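Local structure of apical membrane antigen 1 (Neospora caninum, 4APL) at residues E18-F22 against D371-Q375; D39-D43 against H298-H304; I83-Y89 against W291-W295; C393-K397 against T408-T413. The protein probably acts as a parasite surface antigen at the moving junction during host cell invasion, here represented by its three extracellular domains. The contacts are given in a common frame with arbitrary orientation. Numbering follows the deposited sequence.

Interaction 1: residues E18-F22 against D371-Q375; sequences ELKAF and DEALQ
Residues 18-22 form a turn within helix 17-24, with phi/psi near -65/-40 and F22 N weakly bonded to E18 O at 3.4 Å. Opposite them, 372-374 coil into a short 3-10 turn, closed by L374 N to D371 O at 3.3 Å, before Q375 extends. The nearest CA atoms are those of L19 and A373, 5.9 Å apart. F22, chi1 t, directs its ring at the turn: CD1 lies 3.6 Å from A373 CB, CE2 3.7 Å from L374 CG, and the ring edge meets D371 with CE1 3.3 Å from CB. A373 suits this place because its single methyl lets the ring and L19 come close; L19 CD1 is 4.2 Å from A373 CB and 3.5 Å from A373 O. L374 also touches L232, and its backbone bonds to I405, so the turn is joined to strand 404-411 as well as packed on helix 17-24. At the solvent side E18, chi1 and chi2 t, has OE2 3.6 Å from A373 CA; a water lies 3.2 Å from E18 OE2 and, more weakly, 3.3 Å from E372 O. No direct hydrogen bond joins the segments, so the contact rests on apolar packing, with its charged groups kept to the margin.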
loop_
_atom_site.group_PDB
_atom_site.type_symbol
_atom_site.label_atom_id
_atom_site.label_comp_id
_atom_site.label_asym_id
_atom_site.label_seq_id
_atom_site.Cartn_x
_atom_site.Cartn_y
_atom_site.Cartn_z
ATOM N N GLU A 18 5.308 19.253 14.230
ATOM C CA GLU A 18 3.990 18.931 13.692
ATOM C C GLU A 18 4.085 18.514 12.228
ATOM O O GLU A 18 3.327 17.661 11.765
ATOM C CB GLU A 18 3.052 20.126 13.844
ATOM C CG GLU A 18 1.576 19.782 13.749
ATOM C CD GLU A 18 0.693 21.011 13.872
ATOM O OE1 GLU A 18 0.990 21.883 14.724
ATOM O OE2 GLU A 18 -0.300 21.107 13.116
ATOM N N LEU A 19 5.028 19.119 11.514
ATOM C CA LEU A 19 5.226 18.859 10.099
ATOM C C LEU A 19 6.037 17.578 9.867
ATOM O O LEU A 19 5.724 16.807 8.957
ATOM C CB LEU A 19 5.900 20.060 9.438
ATOM C CG LEU A 19 5.188 20.771 8.281
ATOM C CD1 LEU A 19 3.818 20.188 7.974
ATOM C CD2 LEU A 19 5.102 22.268 8.530
ATOM N N LYS A 20 7.050 17.338 10.703
ATOM C CA LYS A 20 7.828 16.091 10.653
ATOM C C LYS A 20 6.981 14.833 10.866
ATOM O O LYS A 20 7.160 13.834 10.175
ATOM C CB LYS A 20 8.989 16.114 11.651
ATOM C CG LYS A 20 10.091 15.098 11.359
ATOM C CD LYS A 20 11.180 15.091 12.432
ATOM C CE LYS A 20 11.275 16.433 13.158
ATOM N NZ LYS A 20 12.540 16.613 13.931
ATOM N N ALA A 21 6.062 14.873 11.823
ATOM C CA ALA A 21 5.126 13.767 11.997
ATOM C C ALA A 21 4.270 13.592 10.744
ATOM O O ALA A 21 3.969 12.476 10.334
ATOM C CB ALA A 21 4.247 13.994 13.217
ATOM N N PHE A 22 3.882 14.706 10.134
ATOM C CA PHE A 22 3.049 14.664 8.945
ATOM C C PHE A 22 3.786 13.944 7.823
ATOM O O PHE A 22 3.340 12.910 7.344
ATOM C CB PHE A 22 2.672 16.081 8.510
ATOM C CG PHE A 22 1.684 16.123 7.389
ATOM C CD1 PHE A 22 0.355 15.794 7.608
ATOM C CD2 PHE A 22 2.085 16.485 6.108
ATOM C CE1 PHE A 22 -0.559 15.827 6.566
ATOM C CE2 PHE A 22 1.173 16.527 5.066
ATOM C CZ PHE A 22 -0.150 16.193 5.294
ATOM N N ASP A 371 -4.364 17.233 5.774
ATOM C CA ASP A 371 -4.497 17.324 7.229
ATOM C C ASP A 371 -4.260 18.744 7.771
ATOM O O ASP A 371 -3.760 19.619 7.064
ATOM C CB ASP A 371 -3.548 16.335 7.922
ATOM C CG ASP A 371 -4.139 14.934 8.053
ATOM O OD1 ASP A 371 -4.872 14.496 7.140
ATOM O OD2 ASP A 371 -3.853 14.259 9.067
ATOM N N GLU A 372 -4.605 18.940 9.043
ATOM C CA GLU A 372 -4.389 20.193 9.775
ATOM C C GLU A 372 -2.923 20.658 9.791
ATOM O O GLU A 372 -2.637 21.838 9.999
ATOM C CB GLU A 372 -4.916 20.042 11.216
ATOM C CG GLU A 372 -4.939 21.317 12.059
ATOM C CD GLU A 372 -6.114 22.245 11.746
ATOM O OE1 GLU A 372 -7.129 21.785 11.173
ATOM O OE2 GLU A 372 -6.026 23.450 12.082
ATOM N N ALA A 373 -1.996 19.731 9.579
ATOM C CA ALA A 373 -0.577 20.047 9.667
ATOM C C ALA A 373 -0.142 21.047 8.594
ATOM O O ALA A 373 0.791 21.826 8.791
ATOM C CB ALA A 373 0.250 18.771 9.574
ATOM N N LEU A 374 -0.817 21.015 7.452
ATOM C CA LEU A 374 -0.388 21.800 6.306
ATOM C C LEU A 374 -0.920 23.235 6.337
ATOM O O LEU A 374 -0.772 23.978 5.364
ATOM C CB LEU A 374 -0.793 21.107 5.008
ATOM C CG LEU A 374 0.148 20.036 4.457
ATOM C CD1 LEU A 374 -0.451 19.405 3.210
ATOM C CD2 LEU A 374 1.518 20.618 4.151
ATOM N N GLN A 375 -1.497 23.635 7.468
ATOM C CA GLN A 375 -2.257 24.879 7.543
ATOM C C GLN A 375 -1.519 26.010 8.237
ATOM O O GLN A 375 -0.662 25.783 9.087
ATOM C CB GLN A 375 -3.606 24.649 8.210
ATOM C CG GLN A 375 -4.624 24.017 7.287
ATOM C CD GLN A 375 -5.972 23.849 7.952
ATOM O OE1 GLN A 375 -6.117 24.072 9.160
ATOM N NE2 GLN A 375 -6.971 23.455 7.168
HETATM O O HOH W 1 -2.658 23.270 12.976
#

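Interaction 2: residues D39-D43 against H298-H304; sequences DLGQD and HEKDQPH
This is a surface contact between an irregular loop, lying between helix 262-271 and strand 312-317, and the lead-in and first residues of strand 42-46. From its position in the chain, that loop is consistent with the domain II loop known in AMA1 proteins, which reaches over domain I. Residues 298-304 have no regular structure; 39-41 are also loop, G41 turning at phi/psi -95/-6, and strand 42-46 begins at Q42. The CA atoms approach most closely at G41 and H304, 5.8 Å, and at D43 and H298, 7.0 Å. D43, chi1 m, points at the loop, and its OD2 accepts a weak hydrogen bond from H298 ND1 at 3.1 Å, with an angle of only 132°. H298, chi1 t, offers the edge of its imidazole. At the other end H304, chi1 m, swings its ring over the backbone: G41 CA lies 4.2 Å from the ring centroid, 13° off the normal, a CH-pi contact, and G41 O is 3.4 Å from H304 CE1. Here the glycine presents its CA to the ring face. Strand 49-53, the hairpin partner of strand 42-46, completes the setting: H298 bonds through its backbone to L50, R52 donates to P303 O, and the side chains of L40, D43, Q302 and H304 all touch R52.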
loop_
_atom_site.group_PDB
_atom_site.type_symbol
_atom_site.label_atom_id
_atom_site.label_comp_id
_atom_site.label_asym_id
_atom_site.label_seq_id
_atom_site.Cartn_x
_atom_site.Cartn_y
_atom_site.Cartn_z
ATOM N N ASP A 39 3.696 -8.754 0.786
ATOM C CA ASP A 39 3.913 -8.519 2.218
ATOM C C ASP A 39 4.061 -9.869 2.899
ATOM O O ASP A 39 3.087 -10.604 3.048
ATOM C CB ASP A 39 2.710 -7.776 2.799
ATOM C CG ASP A 39 2.833 -7.505 4.286
ATOM O OD1 ASP A 39 3.844 -7.901 4.904
ATOM O OD2 ASP A 39 1.891 -6.891 4.838
ATOM N N LEU A 40 5.293 -10.220 3.247
ATOM C CA LEU A 40 5.574 -11.474 3.945
ATOM C C LEU A 40 6.710 -11.220 4.916
ATOM O O LEU A 40 7.789 -11.807 4.794
ATOM C CB LEU A 40 5.973 -12.574 2.952
ATOM C CG LEU A 40 4.889 -13.162 2.048
ATOM C CD1 LEU A 40 5.505 -13.883 0.867
ATOM C CD2 LEU A 40 4.007 -14.107 2.839
ATOM N N GLY A 41 6.474 -10.303 5.850
ATOM C CA GLY A 41 7.543 -9.728 6.650
ATOM C C GLY A 41 7.762 -10.403 7.990
ATOM O O GLY A 41 8.702 -10.077 8.701
ATOM N N GLN A 42 6.902 -11.348 8.341
ATOM C CA GLN A 42 7.093 -12.105 9.566
ATOM C C GLN A 42 7.066 -13.608 9.287
ATOM O O GLN A 42 6.628 -14.029 8.223
ATOM C CB GLN A 42 6.041 -11.708 10.611
ATOM C CG GLN A 42 6.410 -10.466 11.411
ATOM C CD GLN A 42 5.195 -9.734 11.959
ATOM O OE1 GLN A 42 4.103 -10.291 12.034
ATOM N NE2 GLN A 42 5.374 -8.467 12.314
ATOM N N ASP A 43 7.585 -14.401 10.227
ATOM C CA ASP A 43 7.514 -15.867 10.152
ATOM C C ASP A 43 6.963 -16.462 11.459
ATOM O O ASP A 43 7.419 -16.122 12.557
ATOM C CB ASP A 43 8.891 -16.480 9.832
ATOM C CG ASP A 43 9.518 -15.915 8.554
ATOM O OD1 ASP A 43 8.804 -15.738 7.541
ATOM O OD2 ASP A 43 10.745 -15.671 8.555
ATOM N N HIS A 298 9.115 -20.700 5.018
ATOM C CA HIS A 298 10.370 -20.012 5.323
ATOM C C HIS A 298 11.512 -20.632 4.560
ATOM O O HIS A 298 11.542 -21.845 4.356
ATOM C CB HIS A 298 10.636 -20.076 6.826
ATOM C CG HIS A 298 11.967 -19.497 7.246
ATOM N ND1 HIS A 298 12.065 -18.444 8.076
ATOM C CD2 HIS A 298 13.274 -19.892 6.957
ATOM C CE1 HIS A 298 13.368 -18.163 8.292
ATOM N NE2 HIS A 298 14.104 -19.043 7.597
ATOM N N GLU A 299 12.437 -19.793 4.093
ATOM C CA GLU A 299 13.731 -20.241 3.555
ATOM C C GLU A 299 14.829 -19.360 4.144
ATOM O O GLU A 299 14.538 -18.294 4.686
ATOM C CB GLU A 299 13.762 -20.146 2.026
ATOM C CG GLU A 299 12.621 -20.858 1.311
ATOM C CD GLU A 299 11.846 -19.927 0.389
ATOM O OE1 GLU A 299 12.355 -19.597 -0.710
ATOM O OE2 GLU A 299 10.724 -19.519 0.771
ATOM N N LYS A 300 16.084 -19.789 4.019
ATOM C CA LYS A 300 17.175 -19.205 4.807
ATOM C C LYS A 300 17.487 -17.740 4.478
ATOM O O LYS A 300 17.898 -16.978 5.357
ATOM C CB LYS A 300 18.443 -20.061 4.713
ATOM C CG LYS A 300 19.188 -20.215 6.035
ATOM C CD LYS A 300 20.356 -19.243 6.166
ATOM C CE LYS A 300 20.920 -19.236 7.585
ATOM N NZ LYS A 300 22.156 -18.410 7.728
ATOM N N ASP A 301 17.261 -17.341 3.229
ATOM C CA ASP A 301 17.772 -16.061 2.728
ATOM C C ASP A 301 16.684 -15.144 2.152
ATOM O O ASP A 301 16.989 -14.129 1.515
ATOM C CB ASP A 301 18.828 -16.322 1.658
ATOM C CG ASP A 301 18.277 -17.126 0.487
ATOM O OD1 ASP A 301 17.180 -17.720 0.631
ATOM O OD2 ASP A 301 18.939 -17.167 -0.577
ATOM N N GLN A 302 15.422 -15.513 2.361
ATOM C CA GLN A 302 14.289 -14.802 1.765
ATOM C C GLN A 302 14.325 -13.309 2.081
ATOM O O GLN A 302 14.720 -12.918 3.175
ATOM C CB GLN A 302 12.980 -15.403 2.270
ATOM C CG GLN A 302 12.848 -15.353 3.783
ATOM C CD GLN A 302 11.798 -16.306 4.311
ATOM O OE1 GLN A 302 11.447 -16.257 5.493
ATOM N NE2 GLN A 302 11.295 -17.185 3.444
ATOM N N PRO A 303 13.901 -12.467 1.125
ATOM C CA PRO A 303 13.985 -11.022 1.316
ATOM C C PRO A 303 12.943 -10.474 2.298
ATOM O O PRO A 303 11.770 -10.842 2.230
ATOM C CB PRO A 303 13.736 -10.467 -0.088
ATOM C CG PRO A 303 12.925 -11.511 -0.775
ATOM C CD PRO A 303 13.343 -12.830 -0.192
ATOM N N HIS A 304 13.394 -9.644 3.234
ATOM C CA HIS A 304 12.516 -8.723 3.938
ATOM C C HIS A 304 12.889 -7.324 3.544
ATOM O O HIS A 304 13.976 -6.834 3.868
ATOM C CB HIS A 304 12.613 -8.895 5.451
ATOM C CG HIS A 304 11.974 -10.168 5.969
ATOM N ND1 HIS A 304 12.040 -10.536 7.267
ATOM C CD2 HIS A 304 11.255 -11.173 5.312
ATOM C CE1 HIS A 304 11.390 -11.709 7.435
ATOM N NE2 HIS A 304 10.914 -12.100 6.239
#

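Interaction 3: residues I83-Y89 against W291-W295; sequences IPTEAEY and WNDWW
I83 sits over one face of the W294 indole, its CB 4.3 Å from the centroid of the six-membered ring and 21° off the normal, a CH-pi contact. The tryptophans belong to a segment without helix or strand, consistent with the AMA1 domain II loop lying against domain I. Facing it, the chain runs extended through I83, P84 and T85, then enters helix 86-90. T85 occupies the N-cap position without a side-chain capping bond; its backbone N donates to E88 OE1 at 3.0 Å, and Y89 N bonds T85 O at 2.8 Å. The backbones stay well apart, with CA distances of 9.1 Å for I83-W294 and 8.9 Å for Y89-W291, so large side chains must fill the gap. W294, chi1 m, receives I83 CD1 at 3.6 Å from CZ2 and P84 CD at 4.1 Å from CH2. W291, chi1 p, reaches toward the helix start. Y89, chi1 t, packs CE2 3.5 Å from W291 CB; its ring and the five-membered ring of W291 are inclined by 30° with centroids 5.6 Å apart, and barely overlap. The rim of W291, with its partly positive hydrogens, suits oxygen neighbours: P84 O lies 3.7 Å from CZ3, and E86 OE2 only 3.2 Å from CH2.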
loop_
_atom_site.group_PDB
_atom_site.type_symbol
_atom_site.label_atom_id
_atom_site.label_comp_id
_atom_site.label_asym_id
_atom_site.label_seq_id
_atom_site.Cartn_x
_atom_site.Cartn_y
_atom_site.Cartn_z
ATOM N N ILE A 83 -11.403 -21.056 -1.320
ATOM C CA ILE A 83 -10.453 -22.084 -1.718
ATOM C C ILE A 83 -11.219 -23.360 -2.070
ATOM O O ILE A 83 -12.337 -23.567 -1.593
ATOM C CB ILE A 83 -9.431 -22.380 -0.601
ATOM C CG1 ILE A 83 -10.121 -23.009 0.615
ATOM C CG2 ILE A 83 -8.681 -21.114 -0.219
ATOM C CD1 ILE A 83 -9.199 -23.240 1.791
ATOM N N PRO A 84 -10.632 -24.202 -2.936
ATOM C CA PRO A 84 -11.313 -25.388 -3.456
ATOM C C PRO A 84 -11.507 -26.517 -2.437
ATOM O O PRO A 84 -10.662 -26.728 -1.559
ATOM C CB PRO A 84 -10.391 -25.854 -4.584
ATOM C CG PRO A 84 -9.055 -25.286 -4.252
ATOM C CD PRO A 84 -9.338 -23.970 -3.600
ATOM N N THR A 85 -12.621 -27.231 -2.580
ATOM C CA THR A 85 -12.892 -28.477 -1.867
ATOM C C THR A 85 -12.203 -29.634 -2.587
ATOM O O THR A 85 -12.073 -29.601 -3.814
ATOM C CB THR A 85 -14.416 -28.707 -1.810
ATOM O OG1 THR A 85 -14.937 -28.021 -0.673
ATOM C CG2 THR A 85 -14.783 -30.178 -1.712
ATOM N N GLU A 86 -11.743 -30.637 -1.835
ATOM C CA GLU A 86 -11.148 -31.839 -2.438
ATOM C C GLU A 86 -11.985 -32.307 -3.617
ATOM O O GLU A 86 -11.450 -32.622 -4.687
ATOM C CB GLU A 86 -11.044 -32.989 -1.430
ATOM C CG GLU A 86 -9.910 -32.874 -0.430
ATOM C CD GLU A 86 -10.364 -32.269 0.892
ATOM O OE1 GLU A 86 -11.488 -32.602 1.337
ATOM O OE2 GLU A 86 -9.606 -31.466 1.487
ATOM N N ALA A 87 -13.300 -32.360 -3.400
ATOM C CA ALA A 87 -14.250 -32.802 -4.412
ATOM C C ALA A 87 -14.341 -31.820 -5.564
ATOM O O ALA A 87 -14.370 -32.229 -6.719
ATOM C CB ALA A 87 -15.625 -33.032 -3.799
ATOM N N GLU A 88 -14.385 -30.529 -5.247
ATOM C CA GLU A 88 -14.437 -29.480 -6.272
ATOM C C GLU A 88 -13.179 -29.481 -7.141
ATOM O O GLU A 88 -13.229 -29.086 -8.305
ATOM C CB GLU A 88 -14.618 -28.095 -5.642
ATOM C CG GLU A 88 -15.983 -27.828 -5.031
ATOM C CD GLU A 88 -16.055 -26.479 -4.329
ATOM O OE1 GLU A 88 -14.998 -25.966 -3.885
ATOM O OE2 GLU A 88 -17.170 -25.922 -4.229
ATOM N N TYR A 89 -12.058 -29.903 -6.557
ATOM C CA TYR A 89 -10.778 -29.987 -7.261
ATOM C C TYR A 89 -10.652 -31.308 -8.013
ATOM O O TYR A 89 -10.022 -31.376 -9.070
ATOM C CB TYR A 89 -9.627 -29.830 -6.270
ATOM C CG TYR A 89 -8.239 -29.987 -6.858
ATOM C CD1 TYR A 89 -7.940 -29.552 -8.153
ATOM C CD2 TYR A 89 -7.212 -30.540 -6.101
ATOM C CE1 TYR A 89 -6.662 -29.694 -8.682
ATOM C CE2 TYR A 89 -5.931 -30.672 -6.614
ATOM C CZ TYR A 89 -5.658 -30.250 -7.905
ATOM O OH TYR A 89 -4.374 -30.399 -8.400
ATOM N N TRP A 291 -1.384 -29.021 -3.563
ATOM C CA TRP A 291 -2.709 -28.427 -3.733
ATOM C C TRP A 291 -3.224 -27.810 -2.455
ATOM O O TRP A 291 -4.032 -26.882 -2.483
ATOM C CB TRP A 291 -3.696 -29.469 -4.250
ATOM C CG TRP A 291 -4.361 -30.247 -3.143
ATOM C CD1 TRP A 291 -3.883 -31.386 -2.498
ATOM C CD2 TRP A 291 -5.623 -29.924 -2.458
ATOM N NE1 TRP A 291 -4.746 -31.791 -1.510
ATOM C CE2 TRP A 291 -5.810 -30.959 -1.433
ATOM C CE3 TRP A 291 -6.579 -28.926 -2.587
ATOM C CZ2 TRP A 291 -6.912 -30.969 -0.591
ATOM C CZ3 TRP A 291 -7.688 -28.950 -1.735
ATOM C CH2 TRP A 291 -7.849 -29.948 -0.762
ATOM N N ASN A 292 -2.746 -28.329 -1.325
ATOM C CA ASN A 292 -3.297 -28.039 -0.004
ATOM C C ASN A 292 -2.514 -26.918 0.696
ATOM O O ASN A 292 -2.886 -26.474 1.781
ATOM C CB ASN A 292 -3.261 -29.324 0.834
ATOM C CG ASN A 292 -3.988 -29.190 2.160
ATOM O OD1 ASN A 292 -5.191 -29.438 2.248
ATOM N ND2 ASN A 292 -3.248 -28.846 3.215
ATOM N N ASP A 293 -1.454 -26.441 0.044
ATOM C CA ASP A 293 -0.457 -25.573 0.677
ATOM C C ASP A 293 -0.707 -24.082 0.466
ATOM O O ASP A 293 -0.222 -23.509 -0.508
ATOM C CB ASP A 293 0.934 -25.914 0.144
ATOM C CG ASP A 293 1.554 -27.100 0.845
ATOM O OD1 ASP A 293 0.819 -28.052 1.185
ATOM O OD2 ASP A 293 2.785 -27.076 1.054
ATOM N N TRP A 294 -1.382 -23.448 1.425
ATOM C CA TRP A 294 -1.891 -22.077 1.259
ATOM C C TRP A 294 -0.898 -21.007 1.608
ATOM O O TRP A 294 -1.074 -19.856 1.207
ATOM C CB TRP A 294 -3.153 -21.848 2.087
ATOM C CG TRP A 294 -4.214 -22.922 1.985
ATOM C CD1 TRP A 294 -4.860 -23.573 3.033
ATOM C CD2 TRP A 294 -4.819 -23.471 0.768
ATOM N NE1 TRP A 294 -5.776 -24.473 2.562
ATOM C CE2 TRP A 294 -5.796 -24.469 1.211
ATOM C CE3 TRP A 294 -4.639 -23.265 -0.591
ATOM C CZ2 TRP A 294 -6.557 -25.206 0.312
ATOM C CZ3 TRP A 294 -5.416 -24.010 -1.488
ATOM C CH2 TRP A 294 -6.353 -24.955 -1.046
ATOM N N TRP A 295 0.121 -21.356 2.396
ATOM C CA TRP A 295 1.087 -20.371 2.897
ATOM C C TRP A 295 2.450 -20.598 2.318
ATOM O O TRP A 295 2.826 -21.735 2.051
ATOM C CB TRP A 295 1.188 -20.423 4.421
ATOM C CG TRP A 295 -0.127 -20.441 5.160
ATOM C CD1 TRP A 295 -1.317 -19.804 4.810
ATOM C CD2 TRP A 295 -0.420 -21.110 6.430
ATOM N NE1 TRP A 295 -2.297 -20.047 5.734
ATOM C CE2 TRP A 295 -1.830 -20.818 6.734
ATOM C CE3 TRP A 295 0.312 -21.900 7.311
ATOM C CZ2 TRP A 295 -2.453 -21.305 7.870
ATOM C CZ3 TRP A 295 -0.330 -22.384 8.454
ATOM C CH2 TRP A 295 -1.681 -22.096 8.721
#

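Interaction 4: residues C393-K397 against T408-T413; sequences CKRQK and TSVDCT
C393 opens the first segment with phi/psi of 40/43, forming with K394 a G1 beta bulge opposite D389, and is tied by a disulfide to C420; its C atom is 3.8 Å from C412 SG. K394 follows in extended conformation (-125/170), NZ making a salt bridge to D411 OD1 at 3.1 Å, a weak hydrogen bond. R395 forms a hydrogen-bonded antiparallel pair with V410, R395 N to V410 O and V410 N to R395 O both 3.0 Å; its side chain, chi1 p and then extended (chi2, chi3 t), reaches across so that NE donates to D411 O at 3.0 Å and the guanidinium face meets T413 CG2. Q396 and S409 are a non-hydrogen-bonded pair, CA atoms 4.7 Å apart, and S409 OG bonds to R244. K397 forms the next hydrogen-bonded pair with T408: K397 N to T408 O is 2.8 Å and T408 N to K397 O 3.1 Å. The axes of 394-397 and 408-411 come within 4.5 Å at 133°, strongly twisted. R395, K397, T408 and V410 share one face, V410 CG2 lying 3.9 Å from K397 CB; F385 also touches this face. Such a beta hairpin, flanked by C393-C420 and C412-C388, is typical of a small disulfide-rich domain such as AMA1 domain III.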
loop_
_atom_site.group_PDB
_atom_site.type_symbol
_atom_site.label_atom_id
_atom_site.label_comp_id
_atom_site.label_asym_id
_atom_site.label_seq_id
_atom_site.Cartn_x
_atom_site.Cartn_y
_atom_site.Cartn_z
ATOM N N CYS A 393 21.147 27.149 -9.005
ATOM C CA CYS A 393 20.803 28.577 -9.016
ATOM C C CYS A 393 19.325 28.888 -8.796
ATOM O O CYS A 393 18.752 29.731 -9.493
ATOM C CB CYS A 393 21.324 29.276 -10.275
ATOM S SG CYS A 393 22.104 30.873 -9.928
ATOM N N LYS A 394 18.719 28.180 -7.841
ATOM C CA LYS A 394 17.450 28.581 -7.231
ATOM C C LYS A 394 17.591 28.653 -5.703
ATOM O O LYS A 394 18.618 28.236 -5.131
ATOM C CB LYS A 394 16.302 27.630 -7.618
ATOM C CG LYS A 394 16.299 27.140 -9.064
ATOM C CD LYS A 394 16.199 28.266 -10.088
ATOM C CE LYS A 394 14.814 28.344 -10.712
ATOM N NZ LYS A 394 14.509 29.704 -11.242
ATOM N N ARG A 395 16.571 29.213 -5.052
ATOM C CA ARG A 395 16.500 29.233 -3.594
ATOM C C ARG A 395 15.090 28.900 -3.132
ATOM O O ARG A 395 14.115 29.127 -3.855
ATOM C CB ARG A 395 16.960 30.585 -3.025
ATOM C CG ARG A 395 16.036 31.759 -3.328
ATOM C CD ARG A 395 16.729 33.106 -3.148
ATOM N NE ARG A 395 15.898 34.200 -3.643
ATOM C CZ ARG A 395 15.831 35.400 -3.079
ATOM N NH1 ARG A 395 16.555 35.666 -2.001
ATOM N NH2 ARG A 395 15.032 36.333 -3.580
ATOM N N GLN A 396 14.996 28.327 -1.937
ATOM C CA GLN A 396 13.714 28.003 -1.332
ATOM C C GLN A 396 12.893 29.278 -1.050
ATOM O O GLN A 396 13.441 30.304 -0.636
ATOM C CB GLN A 396 13.959 27.212 -0.042
ATOM C CG GLN A 396 12.702 26.825 0.718
ATOM C CD GLN A 396 11.861 25.826 -0.043
ATOM O OE1 GLN A 396 10.652 26.003 -0.206
ATOM N NE2 GLN A 396 12.503 24.771 -0.529
ATOM N N LYS A 397 11.585 29.213 -1.279
ATOM C CA LYS A 397 10.686 30.262 -0.810
ATOM C C LYS A 397 9.460 29.707 -0.083
ATOM O O LYS A 397 8.567 29.117 -0.700
ATOM C CB LYS A 397 10.253 31.174 -1.963
ATOM C CG LYS A 397 9.235 32.232 -1.563
ATOM C CD LYS A 397 8.375 32.646 -2.742
ATOM C CE LYS A 397 7.647 33.946 -2.473
ATOM N NZ LYS A 397 7.312 34.612 -3.759
ATOM N N THR A 408 8.079 26.704 -2.584
ATOM C CA THR A 408 8.541 26.690 -3.977
ATOM C C THR A 408 10.033 26.956 -4.067
ATOM O O THR A 408 10.684 27.198 -3.048
ATOM C CB THR A 408 7.791 27.710 -4.870
ATOM O OG1 THR A 408 7.802 29.004 -4.255
ATOM C CG2 THR A 408 6.359 27.274 -5.095
ATOM N N SER A 409 10.566 26.844 -5.286
ATOM C CA SER A 409 11.878 27.381 -5.652
ATOM C C SER A 409 11.686 28.614 -6.517
ATOM O O SER A 409 10.775 28.661 -7.349
ATOM C CB SER A 409 12.673 26.352 -6.445
ATOM O OG SER A 409 13.290 25.408 -5.590
ATOM N N VAL A 410 12.533 29.619 -6.315
ATOM C CA VAL A 410 12.468 30.840 -7.118
ATOM C C VAL A 410 13.874 31.310 -7.492
ATOM O O VAL A 410 14.869 30.758 -7.022
ATOM C CB VAL A 410 11.690 31.987 -6.407
ATOM C CG1 VAL A 410 10.226 31.624 -6.213
ATOM C CG2 VAL A 410 12.335 32.352 -5.080
ATOM N N ASP A 411 13.945 32.332 -8.337
ATOM C CA ASP A 411 15.220 32.924 -8.721
ATOM C C ASP A 411 15.981 33.445 -7.502
ATOM O O ASP A 411 15.387 34.017 -6.575
ATOM C CB ASP A 411 15.001 34.068 -9.723
ATOM C CG ASP A 411 14.538 33.581 -11.097
ATOM O OD1 ASP A 411 15.170 32.656 -11.658
ATOM O OD2 ASP A 411 13.553 34.148 -11.626
ATOM N N CYS A 412 17.294 33.228 -7.510
ATOM C CA CYS A 412 18.211 33.934 -6.624
ATOM C C CYS A 412 18.342 35.408 -7.027
ATOM O O CYS A 412 18.005 35.791 -8.156
ATOM C CB CYS A 412 19.586 33.252 -6.650
ATOM S SG CYS A 412 19.537 31.524 -6.119
ATOM N N THR A 413 18.846 36.235 -6.113
ATOM C CA THR A 413 19.132 37.639 -6.435
ATOM C C THR A 413 20.316 37.760 -7.390
ATOM O O THR A 413 21.111 36.825 -7.532
ATOM C CB THR A 413 19.420 38.481 -5.175
ATOM O OG1 THR A 413 20.417 37.830 -4.379
ATOM C CG2 THR A 413 18.155 38.659 -4.346
#

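Interactions 2 and 3 share one long loop between helix 262-271 and strand 312-317: residues 291-295 meet the 83-89 region and 298-304 meet the 39-43 region, with centres about 24 Å apart. Interaction 3 uses aromatic bulk on partly buried side chains, interaction 2 a weak polar bond and a ring over glycine at the surface. Interaction 1, also partly buried, brings the N-terminal helix to the turn before domain III and encloses both of them along the chain. Interaction 4 follows it, at the surface, and is alone in joining its segments by paired backbone bonds; its centre is about 62 Å from that of interaction 3.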